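Local atomic coordinates of De novo designed switch protein caging a hemagglutinin binder (sCageHA267_1S) (PDB entry 7CBC), a protein that probably works as a designed biosensor switch, holding a hemagglutinin-binding domain caged against a six-helical bundle. Residues L4-L18 and E81-I93. Residues are numbered along the deposited sequence; the frame is centred on the assembly and turned at random.
Sequences LARKLLEASTKLQRL and ESEKILEEAREAI
Ile85 enters a hole lined by Ala11, Lys14, Leu15 and Leu18, its CG2 lying 3.7 Å from Leu15 CD2. The two side chains run past one another in opposite senses, while Leu15 CD1 turns to the neighbouring Leu86 and meets its CD2 at 4.0 Å. A second knob is Lys7, seated among Glu88, Ala89, Ala92 and Ile93. Lys7 CG stands anti to the backbone N (chi1 163°), and the bent chain lays Lys7 CD over Ala89, unusually close at 3.2 Å from Ala89 CA; with a near-eclipsed chi2, this suggests strain or a doubtful placement. At one end Ile93 CD1 comes tightly to 3.4 Å from Leu4 CG; at the other, Leu18 CD1 runs past the Glu81 side chain in the opposite direction.

Among the charged groups, Lys7 NZ makes a salt-bridging hydrogen bond to Glu10 OE1 at 2.8 Å from above the carboxylate plane, within its own helix. Glu10 OE1 lies 3.5 Å from Glu88 OE1, like charges that Lys7 probably screens; an alanine in place of this lysine would probably leave Glu10 without its salt-bridge partner, facing Glu88 with less charge compensation, and open a gap over Ala89. Lys14 NZ makes a long salt bridge, 3.9 Å, to Glu88 OE2, whose anti lone pair takes Lys84 NZ.

The axes of segments 4-18 and 81-93 approach to 9.5 Å at 178°, so these parts of helices 3-46 and 50-93 pack antiparallel in the bundle. Helix 99-142 adjoins both, receiving Leu8 and Ile93, while Leu9 faces helix 274-284.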
# COMPACT_ATOMS: atom_id res chain seq x y z
N LEU A 4 -3.84 8.06 29.10
CA LEU A 4 -2.89 7.18 28.43
C LEU A 4 -3.58 6.34 27.36
O LEU A 4 -2.98 6.04 26.32
CB LEU A 4 -2.19 6.29 29.45
CG LEU A 4 -0.78 6.73 29.85
CD1 LEU A 4 -0.73 8.22 30.16
CD2 LEU A 4 -0.27 5.92 31.02
N ALA A 5 -4.83 5.95 27.60
CA ALA A 5 -5.57 5.25 26.56
C ALA A 5 -5.84 6.16 25.37
O ALA A 5 -5.78 5.71 24.22
CB ALA A 5 -6.88 4.70 27.13
N ARG A 6 -6.15 7.43 25.63
CA ARG A 6 -6.40 8.36 24.53
C ARG A 6 -5.15 8.61 23.73
O ARG A 6 -5.21 8.86 22.52
CB ARG A 6 -6.94 9.68 25.05
CG ARG A 6 -8.28 9.58 25.68
CD ARG A 6 -8.80 10.95 26.10
NE ARG A 6 -9.94 11.29 25.28
CZ ARG A 6 -11.19 10.97 25.61
NH1 ARG A 6 -11.44 10.32 26.74
NH2 ARG A 6 -12.20 11.30 24.80
N LYS A 7 -4.00 8.56 24.38
CA LYS A 7 -2.74 8.79 23.69
C LYS A 7 -2.41 7.61 22.79
O LYS A 7 -1.99 7.80 21.65
CB LYS A 7 -1.67 9.09 24.75
CG LYS A 7 -0.19 9.01 24.39
CD LYS A 7 0.19 9.19 22.92
CE LYS A 7 -0.22 10.47 22.23
NZ LYS A 7 0.04 10.30 20.77
N LEU A 8 -2.67 6.38 23.25
CA LEU A 8 -2.45 5.21 22.42
C LEU A 8 -3.31 5.24 21.17
O LEU A 8 -2.81 5.08 20.05
CB LEU A 8 -2.71 3.94 23.23
CG LEU A 8 -1.63 3.70 24.27
CD1 LEU A 8 -2.09 2.68 25.32
CD2 LEU A 8 -0.36 3.25 23.58
N LEU A 9 -4.62 5.46 21.35
CA LEU A 9 -5.50 5.55 20.19
C LEU A 9 -5.07 6.67 19.26
O LEU A 9 -5.11 6.52 18.03
CB LEU A 9 -6.94 5.74 20.65
CG LEU A 9 -8.03 5.74 19.58
CD1 LEU A 9 -8.04 4.42 18.81
CD2 LEU A 9 -9.39 6.01 20.21
N GLU A 10 -4.63 7.79 19.82
CA GLU A 10 -4.16 8.91 19.01
C GLU A 10 -2.91 8.52 18.21
O GLU A 10 -2.78 8.90 17.03
CB GLU A 10 -3.90 10.10 19.95
CG GLU A 10 -3.23 11.32 19.37
CD GLU A 10 -2.65 12.20 20.50
OE1 GLU A 10 -1.47 12.60 20.41
OE2 GLU A 10 -3.38 12.45 21.49
N ALA A 11 -2.02 7.73 18.80
CA ALA A 11 -0.89 7.20 18.03
C ALA A 11 -1.38 6.30 16.90
O ALA A 11 -0.95 6.44 15.75
CB ALA A 11 0.05 6.43 18.95
N SER A 12 -2.30 5.38 17.20
CA SER A 12 -2.71 4.39 16.21
C SER A 12 -3.40 5.03 15.02
O SER A 12 -3.12 4.68 13.87
CB SER A 12 -3.61 3.35 16.87
OG SER A 12 -2.83 2.41 17.58
N THR A 13 -4.33 5.96 15.26
CA THR A 13 -5.02 6.59 14.14
C THR A 13 -4.06 7.44 13.32
O THR A 13 -4.09 7.41 12.08
CB THR A 13 -6.21 7.42 14.64
OG1 THR A 13 -5.76 8.42 15.56
CG2 THR A 13 -7.24 6.53 15.36
N LYS A 14 -3.16 8.18 13.98
CA LYS A 14 -2.17 8.95 13.24
C LYS A 14 -1.27 8.05 12.40
O LYS A 14 -0.90 8.40 11.27
CB LYS A 14 -1.33 9.79 14.21
CG LYS A 14 -2.07 11.03 14.69
CD LYS A 14 -1.18 12.25 14.72
CE LYS A 14 -0.54 12.43 16.08
NZ LYS A 14 -0.15 13.86 16.30
N LEU A 15 -0.88 6.90 12.95
CA LEU A 15 -0.09 5.95 12.18
C LEU A 15 -0.89 5.38 11.02
O LEU A 15 -0.32 5.10 9.94
CB LEU A 15 0.42 4.84 13.08
CG LEU A 15 1.55 5.26 14.03
CD1 LEU A 15 2.08 4.03 14.70
CD2 LEU A 15 2.68 5.98 13.30
N GLN A 16 -2.20 5.19 11.20
CA GLN A 16 -3.00 4.70 10.09
C GLN A 16 -3.10 5.74 8.99
O GLN A 16 -2.97 5.41 7.80
CB GLN A 16 -4.39 4.28 10.57
CG GLN A 16 -5.28 3.83 9.42
CD GLN A 16 -6.46 3.00 9.86
OE1 GLN A 16 -7.55 3.53 10.11
NE2 GLN A 16 -6.27 1.68 9.93
N ARG A 17 -3.31 7.01 9.34
CA ARG A 17 -3.32 8.07 8.33
C ARG A 17 -2.03 8.05 7.52
O ARG A 17 -2.04 8.10 6.28
CB ARG A 17 -3.53 9.43 8.99
CG ARG A 17 -3.64 10.61 8.01
CD ARG A 17 -4.59 10.32 6.85
NE ARG A 17 -5.98 10.12 7.25
CZ ARG A 17 -6.95 9.79 6.41
NH1 ARG A 17 -6.68 9.64 5.12
NH2 ARG A 17 -8.19 9.60 6.85
N LEU A 18 -0.90 7.98 8.23
CA LEU A 18 0.40 7.91 7.57
C LEU A 18 0.44 6.79 6.55
O LEU A 18 0.90 6.98 5.42
CB LEU A 18 1.47 7.71 8.63
CG LEU A 18 2.88 7.58 8.08
CD1 LEU A 18 3.77 8.43 8.97
CD2 LEU A 18 3.37 6.13 8.07
N GLU A 81 8.49 9.88 10.15
CA GLU A 81 7.29 10.39 10.80
C GLU A 81 6.65 9.34 11.69
O GLU A 81 6.02 9.68 12.70
CB GLU A 81 6.29 10.90 9.76
CG GLU A 81 5.06 11.53 10.39
CD GLU A 81 4.11 12.10 9.37
OE1 GLU A 81 4.29 11.83 8.17
OE2 GLU A 81 3.18 12.83 9.76
N SER A 82 6.79 8.06 11.34
CA SER A 82 6.31 7.00 12.22
C SER A 82 7.03 7.06 13.56
O SER A 82 6.42 6.90 14.62
CB SER A 82 6.51 5.62 11.57
OG SER A 82 5.59 5.37 10.50
N GLU A 83 8.35 7.30 13.52
CA GLU A 83 9.18 7.34 14.71
C GLU A 83 8.92 8.59 15.53
O GLU A 83 9.09 8.56 16.76
CB GLU A 83 10.66 7.25 14.29
CG GLU A 83 11.67 7.61 15.36
CD GLU A 83 13.10 7.68 14.82
OE1 GLU A 83 14.04 7.42 15.60
OE2 GLU A 83 13.28 8.00 13.62
N LYS A 84 8.51 9.68 14.89
CA LYS A 84 8.10 10.87 15.63
C LYS A 84 6.76 10.65 16.32
O LYS A 84 6.59 11.00 17.48
CB LYS A 84 8.04 12.09 14.70
CG LYS A 84 6.93 13.10 15.05
CD LYS A 84 7.20 13.85 16.36
CE LYS A 84 5.93 14.55 16.89
NZ LYS A 84 4.77 13.63 17.15
N ILE A 85 5.79 10.07 15.60
CA ILE A 85 4.48 9.82 16.20
C ILE A 85 4.62 8.88 17.39
O ILE A 85 4.05 9.11 18.47
CB ILE A 85 3.51 9.26 15.15
CG1 ILE A 85 3.15 10.35 14.14
CG2 ILE A 85 2.25 8.70 15.81
CD1 ILE A 85 2.53 9.79 12.87
N LEU A 86 5.41 7.81 17.23
CA LEU A 86 5.61 6.90 18.35
C LEU A 86 6.40 7.56 19.48
O LEU A 86 6.32 7.10 20.63
CB LEU A 86 6.29 5.62 17.87
CG LEU A 86 5.33 4.78 17.00
CD1 LEU A 86 6.05 3.94 15.94
CD2 LEU A 86 4.47 3.89 17.88
N GLU A 87 7.12 8.64 19.18
CA GLU A 87 7.94 9.30 20.19
C GLU A 87 7.11 10.24 21.06
O GLU A 87 7.26 10.26 22.28
CB GLU A 87 9.09 10.06 19.53
CG GLU A 87 10.40 9.32 19.61
CD GLU A 87 10.69 8.81 21.01
OE1 GLU A 87 10.62 9.61 21.97
OE2 GLU A 87 10.98 7.60 21.16
N GLU A 88 6.23 11.03 20.44
CA GLU A 88 5.27 11.79 21.23
C GLU A 88 4.45 10.86 22.10
O GLU A 88 4.20 11.15 23.28
CB GLU A 88 4.36 12.60 20.31
CG GLU A 88 3.10 13.10 20.98
CD GLU A 88 2.33 14.09 20.11
OE1 GLU A 88 1.36 14.69 20.63
OE2 GLU A 88 2.70 14.26 18.93
N ALA A 89 4.04 9.72 21.55
CA ALA A 89 3.32 8.73 22.34
C ALA A 89 4.17 8.21 23.49
O ALA A 89 3.72 8.14 24.64
CB ALA A 89 2.87 7.57 21.44
N ARG A 90 5.42 7.84 23.19
CA ARG A 90 6.30 7.28 24.20
C ARG A 90 6.65 8.31 25.27
O ARG A 90 6.84 7.95 26.44
CB ARG A 90 7.55 6.73 23.52
CG ARG A 90 8.49 5.95 24.42
CD ARG A 90 9.26 4.87 23.66
NE ARG A 90 9.57 5.26 22.29
CZ ARG A 90 9.07 4.66 21.21
NH1 ARG A 90 8.25 3.62 21.33
NH2 ARG A 90 9.40 5.09 20.00
N GLU A 91 6.71 9.59 24.90
CA GLU A 91 7.01 10.64 25.87
C GLU A 91 5.97 10.68 26.98
O GLU A 91 6.30 10.98 28.14
CB GLU A 91 7.07 12.00 25.16
CG GLU A 91 7.58 13.16 26.04
CD GLU A 91 6.48 13.92 26.79
OE1 GLU A 91 5.33 13.43 26.90
OE2 GLU A 91 6.77 15.04 27.27
N ALA A 92 4.71 10.41 26.66
CA ALA A 92 3.69 10.34 27.70
C ALA A 92 3.67 8.98 28.38
O ALA A 92 3.44 8.91 29.59
CB ALA A 92 2.32 10.67 27.12
N ILE A 93 3.95 7.90 27.64
CA ILE A 93 3.81 6.55 28.18
C ILE A 93 5.03 6.16 29.01
O ILE A 93 4.90 5.70 30.15
CB ILE A 93 3.55 5.53 27.06
CG1 ILE A 93 2.11 5.60 26.52
CG2 ILE A 93 3.87 4.11 27.51
CD1 ILE A 93 1.25 6.67 27.13